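PDB 4EHU: activator of 2-hydroxyisocaproyl-CoA dehydratase from Clostridium difficile, which activates the radical enzyme (R)-2-hydroxyisocaproyl-CoA dehydratase in leucine fermentation, passing it one electron as ATP is hydrolysed, and carries one [4Fe-4S] cluster per homodimer. Local coordinates for residues D104-K109 against L117-N122; R95-I100 against L108-N113; I24-T29 against G48-A53. One frame throughout, in Å; residues are numbered along the deposited sequence.

Contact 1 (D104-K109 against L117-N122); sequences DAKVLK and LNFLMN. With ANP (phosphoaminophosphonic acid-adenylate ester), chain D.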
loop_
_atom_site.group_PDB
_atom_site.type_symbol
_atom_site.label_atom_id
_atom_site.label_comp_id
_atom_site.label_asym_id
_atom_site.label_seq_id
_atom_site.Cartn_x
_atom_site.Cartn_y
_atom_site.Cartn_z
ATOM N N ASP A 104 9.782 5.114 3.848
ATOM C CA ASP A 104 9.258 4.985 5.200
ATOM C C ASP A 104 9.186 6.321 5.916
ATOM O O ASP A 104 9.772 7.293 5.474
ATOM C CB ASP A 104 9.994 3.916 6.041
ATOM C CG ASP A 104 11.460 4.264 6.349
ATOM O OD1 ASP A 104 11.708 5.330 6.948
ATOM O OD2 ASP A 104 12.350 3.434 6.027
ATOM N N ALA A 105 8.418 6.355 6.996
ATOM C CA ALA A 105 8.335 7.547 7.817
ATOM C C ALA A 105 8.760 7.128 9.195
ATOM O O ALA A 105 8.322 6.090 9.708
ATOM C CB ALA A 105 6.918 8.067 7.865
ATOM N N LYS A 106 9.666 7.902 9.767
ATOM C CA LYS A 106 10.233 7.590 11.055
ATOM C C LYS A 106 9.918 8.691 12.030
ATOM O O LYS A 106 10.025 9.875 11.692
ATOM C CB LYS A 106 11.755 7.474 10.926
ATOM C CG LYS A 106 12.213 6.278 10.084
ATOM C CD LYS A 106 13.741 6.300 9.970
ATOM C CE LYS A 106 14.273 4.901 9.625
ATOM N NZ LYS A 106 14.074 4.559 8.185
ATOM N N VAL A 107 9.543 8.320 13.244
ATOM C CA VAL A 107 9.361 9.301 14.292
ATOM C C VAL A 107 10.260 8.976 15.465
ATOM O O VAL A 107 10.196 7.878 16.045
ATOM C CB VAL A 107 7.899 9.383 14.756
ATOM C CG1 VAL A 107 7.761 10.431 15.850
ATOM C CG2 VAL A 107 7.002 9.723 13.575
ATOM N N LEU A 108 11.124 9.931 15.787
ATOM C CA LEU A 108 12.123 9.764 16.826
ATOM C C LEU A 108 11.763 10.652 17.982
ATOM O O LEU A 108 11.470 11.864 17.794
ATOM C CB LEU A 108 13.506 10.207 16.315
ATOM C CG LEU A 108 14.242 9.321 15.308
ATOM C CD1 LEU A 108 13.543 9.289 13.958
ATOM C CD2 LEU A 108 15.692 9.861 15.168
ATOM N N LYS A 109 11.808 10.095 19.178
ATOM C CA LYS A 109 11.714 10.896 20.380
ATOM C C LYS A 109 13.090 10.914 21.013
ATOM O O LYS A 109 13.714 9.872 21.188
ATOM C CB LYS A 109 10.684 10.320 21.359
ATOM C CG LYS A 109 10.673 11.026 22.697
ATOM C CD LYS A 109 9.559 10.509 23.602
ATOM C CE LYS A 109 8.994 11.602 24.487
ATOM N NZ LYS A 109 7.736 12.172 23.928
ATOM N N LEU A 117 14.990 8.000 22.750
ATOM C CA LEU A 117 14.177 7.547 23.876
ATOM C C LEU A 117 13.107 6.588 23.417
ATOM O O LEU A 117 12.701 5.686 24.158
ATOM C CB LEU A 117 13.441 8.729 24.511
ATOM C CG LEU A 117 14.016 9.384 25.752
ATOM C CD1 LEU A 117 13.103 10.516 26.182
ATOM C CD2 LEU A 117 14.193 8.375 26.877
ATOM N N ASN A 118 12.590 6.835 22.215
ATOM C CA ASN A 118 11.519 6.026 21.665
ATOM C C ASN A 118 11.511 6.225 20.158
ATOM O O ASN A 118 12.128 7.149 19.647
ATOM C CB ASN A 118 10.183 6.401 22.309
ATOM C CG ASN A 118 9.133 5.309 22.159
ATOM O OD1 ASN A 118 9.340 4.324 21.448
ATOM N ND2 ASN A 118 7.987 5.495 22.809
ATOM N N PHE A 119 10.831 5.356 19.437
ATOM C CA PHE A 119 10.952 5.331 17.994
ATOM C C PHE A 119 9.774 4.560 17.442
ATOM O O PHE A 119 9.448 3.494 17.953
ATOM C CB PHE A 119 12.266 4.635 17.597
ATOM C CG PHE A 119 12.411 4.403 16.124
ATOM C CD1 PHE A 119 12.690 5.461 15.267
ATOM C CD2 PHE A 119 12.265 3.134 15.590
ATOM C CE1 PHE A 119 12.842 5.250 13.910
ATOM C CE2 PHE A 119 12.415 2.926 14.235
ATOM C CZ PHE A 119 12.702 3.988 13.390
ATOM N N LEU A 120 9.139 5.087 16.404
ATOM C CA LEU A 120 8.133 4.336 15.682
ATOM C C LEU A 120 8.369 4.555 14.221
ATOM O O LEU A 120 8.762 5.650 13.798
ATOM C CB LEU A 120 6.719 4.815 16.027
ATOM C CG LEU A 120 6.122 4.374 17.352
ATOM C CD1 LEU A 120 4.789 5.130 17.552
ATOM C CD2 LEU A 120 5.870 2.868 17.354
ATOM N N MET A 121 8.124 3.530 13.436
ATOM C CA MET A 121 8.327 3.658 12.018
ATOM C C MET A 121 7.249 2.922 11.278
ATOM O O MET A 121 6.918 1.776 11.612
ATOM C CB MET A 121 9.671 3.081 11.630
ATOM C CG MET A 121 9.838 2.985 10.133
ATOM S SD MET A 121 11.534 2.562 9.723
ATOM C CE MET A 121 11.732 0.963 10.509
ATOM N N ASN A 122 6.692 3.587 10.277
ATOM C CA ASN A 122 5.824 2.915 9.334
ATOM C C ASN A 122 6.725 2.549 8.168
ATOM O O ASN A 122 7.238 3.444 7.476
ATOM C CB ASN A 122 4.687 3.834 8.828
ATOM C CG ASN A 122 3.559 4.074 9.867
ATOM O OD1 ASN A 122 3.363 3.282 10.791
ATOM N ND2 ASN A 122 2.782 5.163 9.670
HETATM P PG ANP D . 13.983 6.542 2.962
HETATM O O1G ANP D . 14.857 5.311 2.750
HETATM O O2G ANP D . 14.545 7.398 4.068
HETATM O O3G ANP D . 12.555 6.212 3.154
HETATM P PB ANP D . 15.036 8.695 1.108
HETATM O O1B ANP D . 15.745 8.500 -0.207
HETATM O O2B ANP D . 15.902 9.139 2.288
HETATM N N3B ANP D . 14.080 7.287 1.419
HETATM P PA ANP D . 14.162 11.462 0.967
HETATM O O1A ANP D . 15.342 11.800 0.125
HETATM O O2A ANP D . 14.102 11.843 2.429
HETATM O O3A ANP D . 13.917 9.861 0.903
HETATM O "O5'" ANP D . 12.787 11.965 0.304
HETATM C "C5'" ANP D . 12.387 11.483 -0.983
HETATM C "C4'" ANP D . 11.140 12.243 -1.424
HETATM O "O4'" ANP D . 10.990 13.602 -1.039
HETATM C "C3'" ANP D . 10.276 11.883 -2.619
HETATM O "O3'" ANP D . 9.600 10.635 -2.408
HETATM C "C2'" ANP D . 9.357 13.103 -2.740
HETATM O "O2'" ANP D . 8.004 12.816 -2.344
HETATM C "C1'" ANP D . 9.931 14.175 -1.813
HETATM N N9 ANP D . 10.540 15.311 -2.529
HETATM C C8 ANP D . 11.724 15.322 -3.176
HETATM N N7 ANP D . 11.990 16.558 -3.668
HETATM C C5 ANP D . 10.947 17.347 -3.312
HETATM C C6 ANP D . 10.584 18.755 -3.490
HETATM N N6 ANP D . 11.412 19.569 -4.190
HETATM N N1 ANP D . 9.416 19.185 -2.949
HETATM C C2 ANP D . 8.598 18.381 -2.255
HETATM N N3 ANP D . 8.863 17.079 -2.062
HETATM C C4 ANP D . 10.002 16.529 -2.552
#
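The ring of F119 takes L108 CD1 at its edge, near the ring plane and 4.1 Å from CE1, while V107 O and K106 CB approach obliquely. F119 CG is anti to the backbone N (chi1 173°), and the ring ends with CE1 3.9 Å from K106 CB. M121 runs beside K106, pointing the same way, and its SD sits 3.6 Å from K106 NZ. M121 SD also lies 3.8 Å from D104 CG. K106 NZ closes a salt bridge to D104 OD1 at 2.8 Å, on the syn side and 25° out of the carboxylate plane, and has a second one to E79. Beneath these side chains the strands of a beta hairpin pair antiparallel: V107 and L120 exchange backbone bonds in both directions, as do A105 and N122. L117 and N118 both face K109, a classic beta bulge; L117 N bonds K109 O at 2.8 Å, and N118 N reaches the same oxygen weakly. At the other end D104 N donates to O3G of the ATP analogue (3.1 Å), on its gamma phosphate. K106 NZ, held by the carboxylates of D104 and E79, thus ties the D104 side chain to the sheet while the D104 backbone meets the nucleotide.

Contact 2 (R95-I100 against L108-N113); sequences RTIIDI and LKLDNN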
loop_
_atom_site.group_PDB
_atom_site.type_symbol
_atom_site.label_atom_id
_atom_site.label_comp_id
_atom_site.label_asym_id
_atom_site.label_seq_id
_atom_site.Cartn_x
_atom_site.Cartn_y
_atom_site.Cartn_z
ATOM N N ARG A 95 13.083 17.635 20.449
ATOM C CA ARG A 95 12.664 16.435 21.181
ATOM C C ARG A 95 11.854 15.454 20.335
ATOM O O ARG A 95 11.760 14.270 20.683
ATOM C CB ARG A 95 11.867 16.807 22.429
ATOM C CG ARG A 95 12.629 17.703 23.420
ATOM C CD ARG A 95 13.746 16.973 24.133
ATOM N NE ARG A 95 14.414 17.822 25.118
ATOM C CZ ARG A 95 15.493 18.564 24.875
ATOM N NH1 ARG A 95 16.053 18.577 23.674
ATOM N NH2 ARG A 95 16.023 19.301 25.841
ATOM N N THR A 96 11.274 15.916 19.225
ATOM C CA THR A 96 10.594 15.010 18.310
ATOM C C THR A 96 11.094 15.259 16.893
ATOM O O THR A 96 11.107 16.404 16.444
ATOM C CB THR A 96 9.061 15.235 18.366
ATOM O OG1 THR A 96 8.632 15.177 19.736
ATOM C CG2 THR A 96 8.340 14.182 17.541
ATOM N N ILE A 97 11.558 14.212 16.211
ATOM C CA ILE A 97 11.956 14.333 14.805
ATOM C C ILE A 97 11.062 13.446 13.953
ATOM O O ILE A 97 10.897 12.269 14.228
ATOM C CB ILE A 97 13.437 13.934 14.579
ATOM C CG1 ILE A 97 14.345 14.900 15.338
ATOM C CG2 ILE A 97 13.783 13.954 13.080
ATOM C CD1 ILE A 97 15.848 14.478 15.286
ATOM N N ILE A 98 10.486 14.032 12.912
ATOM C CA ILE A 98 9.656 13.312 11.979
ATOM C C ILE A 98 10.377 13.292 10.659
ATOM O O ILE A 98 10.516 14.325 10.019
ATOM C CB ILE A 98 8.294 14.026 11.789
ATOM C CG1 ILE A 98 7.613 14.176 13.146
ATOM C CG2 ILE A 98 7.408 13.227 10.807
ATOM C CD1 ILE A 98 6.419 15.232 13.127
ATOM N N ASP A 99 10.840 12.108 10.254
ATOM C CA ASP A 99 11.569 11.959 9.007
ATOM C C ASP A 99 10.663 11.269 8.003
ATOM O O ASP A 99 10.445 10.073 8.076
ATOM C CB ASP A 99 12.834 11.107 9.249
ATOM C CG ASP A 99 13.423 10.527 7.967
ATOM O OD1 ASP A 99 13.352 11.188 6.920
ATOM O OD2 ASP A 99 13.977 9.384 8.028
ATOM N N ILE A 100 10.123 12.029 7.052
ATOM C CA ILE A 100 9.314 11.395 6.022
ATOM C C ILE A 100 10.143 11.262 4.758
ATOM O O ILE A 100 10.476 12.262 4.135
ATOM C CB ILE A 100 8.024 12.180 5.729
ATOM C CG1 ILE A 100 7.251 12.411 7.036
ATOM C CG2 ILE A 100 7.194 11.366 4.737
ATOM C CD1 ILE A 100 5.936 13.322 6.860
ATOM N N LEU A 108 11.124 9.931 15.787
ATOM C CA LEU A 108 12.123 9.764 16.826
ATOM C C LEU A 108 11.763 10.652 17.982
ATOM O O LEU A 108 11.470 11.864 17.794
ATOM C CB LEU A 108 13.506 10.207 16.315
ATOM C CG LEU A 108 14.242 9.321 15.308
ATOM C CD1 LEU A 108 13.543 9.289 13.958
ATOM C CD2 LEU A 108 15.692 9.861 15.168
ATOM N N LYS A 109 11.808 10.095 19.178
ATOM C CA LYS A 109 11.714 10.896 20.380
ATOM C C LYS A 109 13.090 10.914 21.013
ATOM O O LYS A 109 13.714 9.872 21.188
ATOM C CB LYS A 109 10.684 10.320 21.359
ATOM C CG LYS A 109 10.673 11.026 22.697
ATOM C CD LYS A 109 9.559 10.509 23.602
ATOM C CE LYS A 109 8.994 11.602 24.487
ATOM N NZ LYS A 109 7.736 12.172 23.928
ATOM N N LEU A 110 13.578 12.102 21.342
ATOM C CA LEU A 110 14.921 12.245 21.896
ATOM C C LEU A 110 14.848 12.724 23.336
ATOM O O LEU A 110 13.910 13.437 23.707
ATOM C CB LEU A 110 15.717 13.288 21.100
ATOM C CG LEU A 110 15.764 13.074 19.591
ATOM C CD1 LEU A 110 16.617 14.172 18.932
ATOM C CD2 LEU A 110 16.314 11.688 19.266
ATOM N N ASP A 111 15.850 12.356 24.130
ATOM C CA ASP A 111 15.976 12.879 25.489
ATOM C C ASP A 111 16.686 14.225 25.440
ATOM O O ASP A 111 16.931 14.748 24.360
ATOM C CB ASP A 111 16.694 11.899 26.436
ATOM C CG ASP A 111 18.169 11.640 26.071
ATOM O OD1 ASP A 111 18.773 12.339 25.236
ATOM O OD2 ASP A 111 18.748 10.687 26.628
ATOM N N ASN A 112 17.036 14.762 26.601
ATOM C CA ASN A 112 17.647 16.092 26.654
ATOM C C ASN A 112 19.075 16.097 26.121
ATOM O O ASN A 112 19.686 17.154 25.959
ATOM C CB ASN A 112 17.602 16.642 28.079
ATOM C CG ASN A 112 16.191 16.974 28.524
ATOM O OD1 ASN A 112 15.335 17.297 27.703
ATOM N ND2 ASN A 112 15.939 16.896 29.824
ATOM N N ASN A 113 19.612 14.917 25.834
ATOM C CA ASN A 113 20.973 14.822 25.345
ATOM C C ASN A 113 21.013 14.576 23.843
ATOM O O ASN A 113 22.089 14.494 23.254
ATOM C CB ASN A 113 21.719 13.705 26.076
ATOM C CG ASN A 113 21.414 13.682 27.562
ATOM O OD1 ASN A 113 21.855 14.551 28.314
ATOM N ND2 ASN A 113 20.651 12.686 27.990
HETATM O O HOH W 1 8.327 12.673 21.126
#
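Two neighbouring strands in one of the two five-stranded sheets of this actin-fold ATPase, 96-100 and 105-110, form a beta hairpin, and the contact covers the end away from its turn. I97 and L108 are a hydrogen-bonded antiparallel pair: I97 N to L108 O and L108 N to I97 O, both 2.8 Å. Two residues on, past the non-hydrogen-bonded pair T96 and K109, L110 N donates to R95 O at 2.9 Å. On the face carrying I97, its CD1 meets L110 CD1 at 3.7 Å, the two side chains crossing at a slant. On the other face a water links T96 OG1, to which it donates, with K109 NZ, from which it accepts; T96 OG1 also bonds Q207 O. R95 is bent at chi2 (-71°), which brings CD 3.6 Å from L110 O; the guanidinium beyond it lies against the turn, with N112 CA 3.6 Å above its centre. N112 OD1 receives two weak, strongly bent bonds, from R95 NE and NH2, each 2.8 Å long; the amide and guanidinium planes are 56° apart. D111 OD1 accepts from N113 N in an Asx turn. Strand 96-100 has strand 210-213 as its other neighbour, with I97 and D99 touching V213, while I98 packs on V197 and V201 of helix 182-204.

Contact 3 (I24-T29 against G48-A53); sequences IVASET and GKTGLA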
loop_
_atom_site.group_PDB
_atom_site.type_symbol
_atom_site.label_atom_id
_atom_site.label_comp_id
_atom_site.label_asym_id
_atom_site.label_seq_id
_atom_site.Cartn_x
_atom_site.Cartn_y
_atom_site.Cartn_z
ATOM N N ILE A 24 29.041 23.942 6.475
ATOM C CA ILE A 24 28.679 23.215 5.267
ATOM C C ILE A 24 29.219 23.965 4.061
ATOM O O ILE A 24 28.759 25.066 3.765
ATOM C CB ILE A 24 27.150 23.096 5.115
ATOM C CG1 ILE A 24 26.541 22.361 6.313
ATOM C CG2 ILE A 24 26.799 22.369 3.825
ATOM C CD1 ILE A 24 25.024 22.236 6.251
ATOM N N VAL A 25 30.202 23.389 3.373
ATOM C CA VAL A 25 30.790 24.046 2.208
ATOM C C VAL A 25 30.216 23.486 0.908
ATOM O O VAL A 25 30.437 24.043 -0.167
ATOM C CB VAL A 25 32.344 23.968 2.201
ATOM C CG1 VAL A 25 32.919 24.724 3.397
ATOM C CG2 VAL A 25 32.838 22.517 2.185
ATOM N N ALA A 26 29.460 22.396 1.007
ATOM C CA ALA A 26 28.846 21.798 -0.172
ATOM C C ALA A 26 27.772 20.797 0.225
ATOM O O ALA A 26 27.857 20.131 1.261
ATOM C CB ALA A 26 29.899 21.119 -1.047
ATOM N N SER A 27 26.741 20.710 -0.604
ATOM C CA SER A 27 25.705 19.716 -0.416
ATOM C C SER A 27 25.121 19.388 -1.773
ATOM O O SER A 27 25.241 20.163 -2.715
ATOM C CB SER A 27 24.625 20.244 0.510
ATOM O OG SER A 27 23.947 21.336 -0.095
ATOM N N GLU A 28 24.498 18.231 -1.888
ATOM C CA GLU A 28 23.979 17.820 -3.173
ATOM C C GLU A 28 22.974 16.716 -2.968
ATOM O O GLU A 28 23.183 15.812 -2.155
ATOM C CB GLU A 28 25.117 17.348 -4.083
ATOM C CG GLU A 28 24.679 16.970 -5.490
ATOM C CD GLU A 28 24.104 18.145 -6.261
ATOM O OE1 GLU A 28 24.467 19.299 -5.949
ATOM O OE2 GLU A 28 23.286 17.914 -7.176
ATOM N N THR A 29 21.872 16.798 -3.700
ATOM C CA THR A 29 20.884 15.740 -3.692
ATOM C C THR A 29 20.696 15.280 -5.125
ATOM O O THR A 29 20.552 16.101 -6.030
ATOM C CB THR A 29 19.544 16.246 -3.125
ATOM O OG1 THR A 29 19.751 16.740 -1.795
ATOM C CG2 THR A 29 18.493 15.138 -3.098
ATOM N N GLY A 48 33.069 18.661 -7.702
ATOM C CA GLY A 48 33.056 19.702 -8.710
ATOM C C GLY A 48 32.852 21.071 -8.090
ATOM O O GLY A 48 33.540 22.033 -8.433
ATOM N N LYS A 49 31.905 21.154 -7.164
ATOM C CA LYS A 49 31.586 22.411 -6.500
ATOM C C LYS A 49 32.773 22.931 -5.707
ATOM O O LYS A 49 33.105 24.114 -5.770
ATOM C CB LYS A 49 30.413 22.229 -5.536
ATOM C CG LYS A 49 29.087 21.879 -6.178
ATOM C CD LYS A 49 27.986 21.904 -5.133
ATOM C CE LYS A 49 26.713 21.235 -5.622
ATOM N NZ LYS A 49 25.526 21.774 -4.908
ATOM N N THR A 50 33.401 22.040 -4.948
ATOM C CA THR A 50 34.416 22.435 -3.979
ATOM C C THR A 50 35.819 22.453 -4.573
ATOM O O THR A 50 36.723 23.076 -4.019
ATOM C CB THR A 50 34.432 21.475 -2.784
ATOM O OG1 THR A 50 34.821 20.172 -3.229
ATOM C CG2 THR A 50 33.053 21.402 -2.124
ATOM N N GLY A 51 35.999 21.762 -5.693
ATOM C CA GLY A 51 37.318 21.593 -6.272
ATOM C C GLY A 51 38.168 20.660 -5.432
ATOM O O GLY A 51 39.389 20.612 -5.577
ATOM N N LEU A 52 37.516 19.915 -4.547
ATOM C CA LEU A 52 38.207 18.958 -3.695
ATOM C C LEU A 52 38.253 17.590 -4.366
ATOM O O LEU A 52 37.545 17.343 -5.341
ATOM C CB LEU A 52 37.505 18.853 -2.335
ATOM C CG LEU A 52 37.541 20.108 -1.453
ATOM C CD1 LEU A 52 36.554 19.991 -0.285
ATOM C CD2 LEU A 52 38.961 20.366 -0.949
ATOM N N ALA A 53 39.099 16.711 -3.844
ATOM C CA ALA A 53 39.169 15.333 -4.311
ATOM C C ALA A 53 39.093 14.401 -3.110
ATOM O O ALA A 53 39.200 14.845 -1.970
ATOM C CB ALA A 53 40.451 15.099 -5.085
#
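A single ammonium group, K49 NZ, ties the last turn of helix 38-50 to strand 23-30, gripping a backbone carbonyl and a carboxylate together. Its bond to S27 O is 2.7 Å long, with a C=O...N angle of 177°, so the nitrogen lies almost straight out from the carbonyl. E28 OE1 stands 2.9 Å from the same NZ in a salt bridge whose hydrogen bond is weak. K49 is extended beyond CG, whereas E28 is bent at chi2 (63°); the two side chains cross at about a right angle. One residue along the helix, T50 turns its methyl to the strand, and CG2 meets A26 CB at 3.3 Å, tighter than ordinary carbon contact. T50 CG2 is anti to the carbonyl carbon, which leaves OG1 between the backbone N and the carbonyl carbon (chi1 64°). From there OG1 accepts from L52 N (3.0 Å) in an ST turn, and it also bonds L46 O within the helix. G51, with positive phi, is where the chain leaves the helix. The contact packs a helix on the outermost strand, within this chain, of one of the two sheets of the actin-type ATPase fold. Strand 23-30 pairs with strand 13-19, where V25 and A26 both face I17 in a classic beta bulge. The helix lies over this margin: L46 touches A26 and E28, K45 also touches E28, and T50 reaches across to I17.

Overall arrangement
Contacts 1 and 2 belong to one sheet and share strand 105-110: L108 and K109 serve both, and the centres of the two contacts are about 8 Å apart. Contact 3 joins a helix to the outermost strand of the other sheet, its centre about 31 Å from that of contact 1, on the opposite side of the chain's centre. The first two are partly buried strand pairings, held mainly by backbone bonds, with a bulge in contact 1; contact 1 ends at the nucleotide phosphate, contact 2 at a polar turn. Contact 3 is a smaller surface contact, resting on one lysine and one methyl pair. Strand-to-strand pairing thus uses main-chain bonds, whereas K49 and T50 bridge from helix to strand with their side chains.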